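Local coordinates for protein endoglucanase (Bacillus akibai, PDB 1UWW) that binds non-crystalline cellulose through this family 28 carbohydrate-binding module, part of an endoglucanase that cleaves internal beta-1,4-glucosidic linkages, at residues Trp55-Pro60 / Gly103-Asn108; Tyr118-Pro123 / Thr155-Asp160. One frame throughout, in Å; residues are numbered along the deposited sequence.

How the contacts relate
Both contacts lie in one beta-sandwich domain, the family 28 carbohydrate-binding module of the enzyme. Their centres are about 25 Å apart. Contact 1 spans the sandwich, joining the end of strand 50-58 in one sheet to strand 104-111 in the other. Contact 2 sets the start of strand 120-129 against segment 155-160, part of the loop between strands 142-150 and 165-173. Both segments of contact 1 come before those of contact 2 in the chain. Strands 104-111 and 120-129 follow each other and are antiparallel neighbours in the same sheet, and Asn108 packs on Gln121 between them. Core packing is thus linked through one sheet to a loop beside its last strand within this chain, and both contacts touch the second subunit.

Contact 1 (Trp55-Pro60 / Gly103-Asn108)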
loop_
_atom_site.group_PDB
_atom_site.type_symbol
_atom_site.label_atom_id
_atom_site.label_comp_id
_atom_site.label_asym_id
_atom_site.label_seq_id
_atom_site.Cartn_x
_atom_site.Cartn_y
_atom_site.Cartn_z
ATOM N N TRP A 55 -3.606 17.448 -13.720
ATOM C CA TRP A 55 -2.234 17.595 -14.217
ATOM C C TRP A 55 -2.004 16.481 -15.224
ATOM O O TRP A 55 -2.738 15.513 -15.277
ATOM C CB TRP A 55 -1.219 17.591 -13.061
ATOM C CG TRP A 55 -1.109 16.298 -12.316
ATOM C CD1 TRP A 55 -0.151 15.345 -12.494
ATOM C CD2 TRP A 55 -1.960 15.817 -11.247
ATOM N NE1 TRP A 55 -0.367 14.298 -11.629
ATOM C CE2 TRP A 55 -1.457 14.567 -10.845
ATOM C CE3 TRP A 55 -3.101 16.310 -10.608
ATOM C CZ2 TRP A 55 -2.038 13.816 -9.814
ATOM C CZ3 TRP A 55 -3.685 15.546 -9.590
ATOM C CH2 TRP A 55 -3.150 14.324 -9.215
ATOM N N GLU A 56 -0.935 16.592 -16.001
ATOM C CA GLU A 56 -0.526 15.529 -16.897
ATOM C C GLU A 56 0.943 15.198 -16.700
ATOM O O GLU A 56 1.744 16.037 -16.312
ATOM C CB GLU A 56 -0.894 15.793 -18.352
ATOM C CG GLU A 56 -0.388 17.012 -19.022
ATOM C CD GLU A 56 -0.803 17.024 -20.514
ATOM O OE1 GLU A 56 -1.810 16.362 -20.923
ATOM O OE2 GLU A 56 -0.119 17.687 -21.280
ATOM N N PHE A 57 1.262 13.945 -16.922
ATOM C CA PHE A 57 2.608 13.440 -16.689
ATOM C C PHE A 57 2.695 12.030 -17.238
ATOM O O PHE A 57 1.707 11.419 -17.581
ATOM C CB PHE A 57 2.953 13.428 -15.184
ATOM C CG PHE A 57 2.297 12.297 -14.427
ATOM C CD1 PHE A 57 0.927 12.302 -14.142
ATOM C CD2 PHE A 57 3.024 11.166 -14.073
ATOM C CE1 PHE A 57 0.348 11.233 -13.486
ATOM C CE2 PHE A 57 2.408 10.113 -13.457
ATOM C CZ PHE A 57 1.088 10.159 -13.168
ATOM N N GLY A 58 3.918 11.512 -17.310
ATOM C CA GLY A 58 4.132 10.098 -17.504
ATOM C C GLY A 58 5.267 9.618 -16.644
ATOM O O GLY A 58 6.248 10.332 -16.497
ATOM N N TYR A 59 5.161 8.403 -16.141
ATOM C CA TYR A 59 6.261 7.798 -15.412
ATOM C C TYR A 59 7.432 7.443 -16.335
ATOM O O TYR A 59 7.220 7.107 -17.496
ATOM C CB TYR A 59 5.799 6.532 -14.697
ATOM C CG TYR A 59 4.748 6.727 -13.596
ATOM C CD1 TYR A 59 5.033 7.443 -12.434
ATOM C CD2 TYR A 59 3.498 6.179 -13.708
ATOM C CE1 TYR A 59 4.066 7.576 -11.419
ATOM C CE2 TYR A 59 2.552 6.307 -12.702
ATOM C CZ TYR A 59 2.847 6.996 -11.575
ATOM O OH TYR A 59 1.879 7.127 -10.594
ATOM N N PRO A 60 8.653 7.463 -15.798
ATOM C CA PRO A 60 9.831 7.075 -16.586
ATOM C C PRO A 60 9.893 5.580 -16.764
ATOM O O PRO A 60 9.335 4.822 -15.970
ATOM C CB PRO A 60 10.990 7.591 -15.729
ATOM C CG PRO A 60 10.476 7.451 -14.349
ATOM C CD PRO A 60 9.042 7.919 -14.444
ATOM N N GLY A 103 1.150 -2.634 -15.780
ATOM C CA GLY A 103 1.380 -2.195 -14.435
ATOM C C GLY A 103 0.147 -1.655 -13.732
ATOM O O GLY A 103 -0.994 -1.956 -14.061
ATOM N N ALA A 104 0.437 -0.851 -12.724
ATOM C CA ALA A 104 -0.571 -0.365 -11.801
ATOM C C ALA A 104 -0.097 0.927 -11.177
ATOM O O ALA A 104 1.053 1.344 -11.376
ATOM C CB ALA A 104 -0.888 -1.441 -10.733
HETATM N N MSE A 105 -0.987 1.549 -10.421
HETATM C CA MSE A 105 -0.712 2.774 -9.678
HETATM C C MSE A 105 -1.241 2.556 -8.257
HETATM O O MSE A 105 -2.396 2.144 -8.124
HETATM C CB MSE A 105 -1.457 3.932 -10.314
HETATM C CG MSE A 105 -1.315 5.270 -9.593
HETATM SE SE MSE A 105 -2.389 6.694 -10.377
HETATM C CE MSE A 105 -1.286 7.002 -11.525
ATOM N N ASN A 106 -0.431 2.855 -7.239
ATOM C CA ASN A 106 -0.792 2.745 -5.834
ATOM C C ASN A 106 -1.021 4.129 -5.276
ATOM O O ASN A 106 -0.085 4.957 -5.271
ATOM C CB ASN A 106 0.314 2.062 -5.023
ATOM C CG ASN A 106 0.335 0.545 -5.163
ATOM O OD1 ASN A 106 1.336 -0.109 -4.764
ATOM N ND2 ASN A 106 -0.720 -0.019 -5.671
ATOM N N ILE A 107 -2.216 4.371 -4.755
ATOM C CA ILE A 107 -2.570 5.643 -4.133
ATOM C C ILE A 107 -2.508 5.485 -2.608
ATOM O O ILE A 107 -3.173 4.594 -2.043
ATOM C CB ILE A 107 -3.977 6.096 -4.587
ATOM C CG1 ILE A 107 -3.986 6.249 -6.113
ATOM C CG2 ILE A 107 -4.344 7.388 -3.898
ATOM C CD1 ILE A 107 -5.317 6.640 -6.661
ATOM N N ASN A 108 -1.708 6.316 -1.939
ATOM C CA ASN A 108 -1.599 6.324 -0.492
ATOM C C ASN A 108 -1.945 7.667 0.082
ATOM O O ASN A 108 -1.849 8.699 -0.559
ATOM C CB ASN A 108 -0.180 5.934 -0.062
ATOM C CG ASN A 108 0.100 4.433 -0.224
ATOM O OD1 ASN A 108 0.818 4.051 -1.124
ATOM N ND2 ASN A 108 -0.571 3.590 0.596
#
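Met105 reaches from strand 104-111 to Tyr59, just beyond the end of strand 50-58. Residue 105 is a selenomethionine. Its CG lies anti to the backbone N (chi1 177°) and the chain stays extended to SE. A bend at chi3 (-82°) then turns the methyl CE to the aromatic residues. CE sits 3.3 Å from Tyr59 OH, at the edge of the ring and near its plane. CG lies 3.8 Å from the same OH, so the hydroxyl rests against the side chain, which crosses the tyrosine at about a right angle. Phe57 packs on Tyr59 within its own segment: its CE2 lies over the centre of the tyrosine ring, 3.6 Å above the plane. The looser side is where Met105 CE meets the edge of Phe57, 4.3 Å from CZ. Phe57 is partly exposed, whereas Tyr59 and Met105 are buried. Strand 88-97 adds Phe93 beside Met105, in the core between the two sheets of the sandwich. No hydrogen bond joins the segments. Tyr59 OH instead makes a hydrogen bond to the backbone O of Phe170, in strand 165-173. The buried hydroxyl therefore has a polar partner, while its meeting with the selenomethionine is van der Waals packing.

Contact 2 (Tyr118-Pro123 / Thr155-Asp160); sequences YWVQAP and TNIQDD
The backbones come closest at Val120 and Asn156, with CA atoms 7.1 Å apart, and no hydrogen bond joins the two segments. Val120 and Asn156 each point their CB toward the opposite segment, as does Ile157. The main contact is between branch methyls: Val120 CG2 lies 3.8 Å from Ile157 CG2. The other valine methyl, CG1, is 4.1 Å from the same Ile157 CG2, so the isoleucine methyl faces both branches. With chi1 of Ile157 at 66°, its CG1 is tucked between the backbone N and the carbonyl carbon, and CG2, anti to the carbonyl carbon, is the branch that meets the valine. Asn156 meets Val120 more loosely. Its backbone O is 4.2 Å from Val120 CG1, and its CB is 4.3 Å from that methyl. The contact joins strand 120-129, outermost within this chain in the five-stranded sheet of the beta-sandwich, to the loop leading into strand 165-173. Val120 also packs on Phe111 of the neighbouring strand 104-111, and Ile157 on Arg83, whose NH2 forms a salt bridge with Asp159 OD1. The amide of Asn156 does not bond across this contact. Its ND2 donates to the backbone O of Asn116 of the second subunit, and Trp119 O of this chain accepts a hydrogen bond from Asn156 ND2 of that subunit. Within segment 118-123, Trp119 NE1 makes a weak hydrogen bond to Gln121 OE1, 3.4 Å long with an angle of 151° at the hydrogen.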
loop_
_atom_site.group_PDB
_atom_site.type_symbol
_atom_site.label_atom_id
_atom_site.label_comp_id
_atom_site.label_asym_id
_atom_site.label_seq_id
_atom_site.Cartn_x
_atom_site.Cartn_y
_atom_site.Cartn_z
ATOM N N TYR A 118 4.702 13.671 12.954
ATOM C CA TYR A 118 4.463 14.271 11.641
ATOM C C TYR A 118 4.285 13.216 10.531
ATOM O O TYR A 118 4.587 13.466 9.371
ATOM C CB TYR A 118 5.597 15.261 11.250
ATOM C CG TYR A 118 5.800 16.384 12.238
ATOM C CD1 TYR A 118 6.641 16.223 13.338
ATOM C CD2 TYR A 118 5.147 17.592 12.082
ATOM C CE1 TYR A 118 6.819 17.244 14.255
ATOM C CE2 TYR A 118 5.331 18.628 12.996
ATOM C CZ TYR A 118 6.155 18.433 14.083
ATOM O OH TYR A 118 6.335 19.453 14.990
ATOM N N TRP A 119 3.775 12.041 10.865
ATOM C CA TRP A 119 3.570 11.004 9.850
ATOM C C TRP A 119 2.662 9.935 10.388
ATOM O O TRP A 119 3.035 9.180 11.295
ATOM C CB TRP A 119 4.898 10.344 9.409
ATOM C CG TRP A 119 4.730 9.491 8.204
ATOM C CD1 TRP A 119 4.310 8.185 8.154
ATOM C CD2 TRP A 119 4.964 9.884 6.867
ATOM N NE1 TRP A 119 4.242 7.774 6.848
ATOM C CE2 TRP A 119 4.653 8.788 6.030
ATOM C CE3 TRP A 119 5.397 11.067 6.274
ATOM C CZ2 TRP A 119 4.797 8.834 4.636
ATOM C CZ3 TRP A 119 5.534 11.111 4.902
ATOM C CH2 TRP A 119 5.230 10.006 4.095
ATOM N N VAL A 120 1.452 9.871 9.844
ATOM C CA VAL A 120 0.584 8.713 9.971
ATOM C C VAL A 120 0.072 8.399 8.575
ATOM O O VAL A 120 -0.100 9.276 7.747
ATOM C CB VAL A 120 -0.583 8.919 10.960
ATOM C CG1 VAL A 120 -0.083 9.226 12.360
ATOM C CG2 VAL A 120 -1.553 9.973 10.486
ATOM N N GLN A 121 -0.223 7.159 8.318
ATOM C CA GLN A 121 -0.592 6.724 6.993
ATOM C C GLN A 121 -1.810 5.826 7.057
ATOM O O GLN A 121 -1.904 4.957 7.929
ATOM C CB GLN A 121 0.593 5.968 6.400
ATOM C CG GLN A 121 0.468 5.601 4.953
ATOM C CD GLN A 121 1.777 5.113 4.358
ATOM O OE1 GLN A 121 2.855 5.428 4.874
ATOM N NE2 GLN A 121 1.681 4.385 3.253
ATOM N N ALA A 122 -2.763 5.986 6.148
ATOM C CA ALA A 122 -3.872 5.061 6.095
ATOM C C ALA A 122 -3.289 3.691 5.751
ATOM O O ALA A 122 -2.456 3.572 4.825
ATOM C CB ALA A 122 -4.880 5.474 5.071
ATOM N N PRO A 123 -3.632 2.654 6.512
ATOM C CA PRO A 123 -2.981 1.374 6.305
ATOM C C PRO A 123 -3.196 0.708 4.969
ATOM O O PRO A 123 -2.295 0.037 4.484
ATOM C CB PRO A 123 -3.503 0.520 7.467
ATOM C CG PRO A 123 -4.652 1.147 7.970
ATOM C CD PRO A 123 -4.515 2.626 7.698
ATOM N N THR A 155 -4.951 3.942 13.980
ATOM C CA THR A 155 -5.029 3.904 15.438
ATOM C C THR A 155 -4.189 4.944 16.123
ATOM O O THR A 155 -4.451 5.228 17.292
ATOM C CB THR A 155 -4.635 2.543 15.997
ATOM O OG1 THR A 155 -3.275 2.244 15.646
ATOM C CG2 THR A 155 -5.500 1.438 15.393
ATOM N N ASN A 156 -3.215 5.536 15.436
ATOM C CA ASN A 156 -2.348 6.538 16.066
ATOM C C ASN A 156 -2.846 7.960 15.902
ATOM O O ASN A 156 -2.092 8.924 16.070
ATOM C CB ASN A 156 -0.924 6.430 15.542
ATOM C CG ASN A 156 -0.063 5.541 16.401
ATOM O OD1 ASN A 156 -0.138 5.574 17.642
ATOM N ND2 ASN A 156 0.771 4.761 15.757
ATOM N N ILE A 157 -4.119 8.100 15.551
ATOM C CA ILE A 157 -4.795 9.378 15.704
ATOM C C ILE A 157 -6.077 9.131 16.469
ATOM O O ILE A 157 -6.532 8.012 16.602
ATOM C CB ILE A 157 -5.101 10.098 14.350
ATOM C CG1 ILE A 157 -6.123 9.313 13.528
ATOM C CG2 ILE A 157 -3.805 10.390 13.556
ATOM C CD1 ILE A 157 -6.462 9.925 12.198
ATOM N N GLN A 158 -6.634 10.219 16.973
ATOM C CA GLN A 158 -7.954 10.228 17.585
ATOM C C GLN A 158 -8.861 11.120 16.765
ATOM O O GLN A 158 -8.417 11.794 15.832
ATOM C CB GLN A 158 -7.815 10.771 18.986
ATOM C CG GLN A 158 -6.957 9.857 19.833
ATOM C CD GLN A 158 -6.594 10.428 21.145
ATOM O OE1 GLN A 158 -6.333 11.634 21.276
ATOM N NE2 GLN A 158 -6.533 9.556 22.135
ATOM N N ASP A 159 -10.143 11.139 17.090
ATOM C CA ASP A 159 -11.092 11.884 16.277
ATOM C C ASP A 159 -10.862 13.382 16.305
ATOM O O ASP A 159 -11.231 14.081 15.360
ATOM C CB ASP A 159 -12.524 11.562 16.708
ATOM C CG ASP A 159 -12.959 10.156 16.324
ATOM O OD1 ASP A 159 -12.181 9.422 15.650
ATOM O OD2 ASP A 159 -14.095 9.697 16.620
ATOM N N ASP A 160 -10.232 13.894 17.349
ATOM C CA ASP A 160 -9.922 15.317 17.471
ATOM C C ASP A 160 -8.446 15.681 17.214
ATOM O O ASP A 160 -8.047 16.824 17.370
ATOM C CB ASP A 160 -10.381 15.872 18.834
ATOM C CG ASP A 160 -9.536 15.395 20.003
ATOM O OD1 ASP A 160 -8.654 14.516 19.875
ATOM O OD2 ASP A 160 -9.735 15.882 21.143
#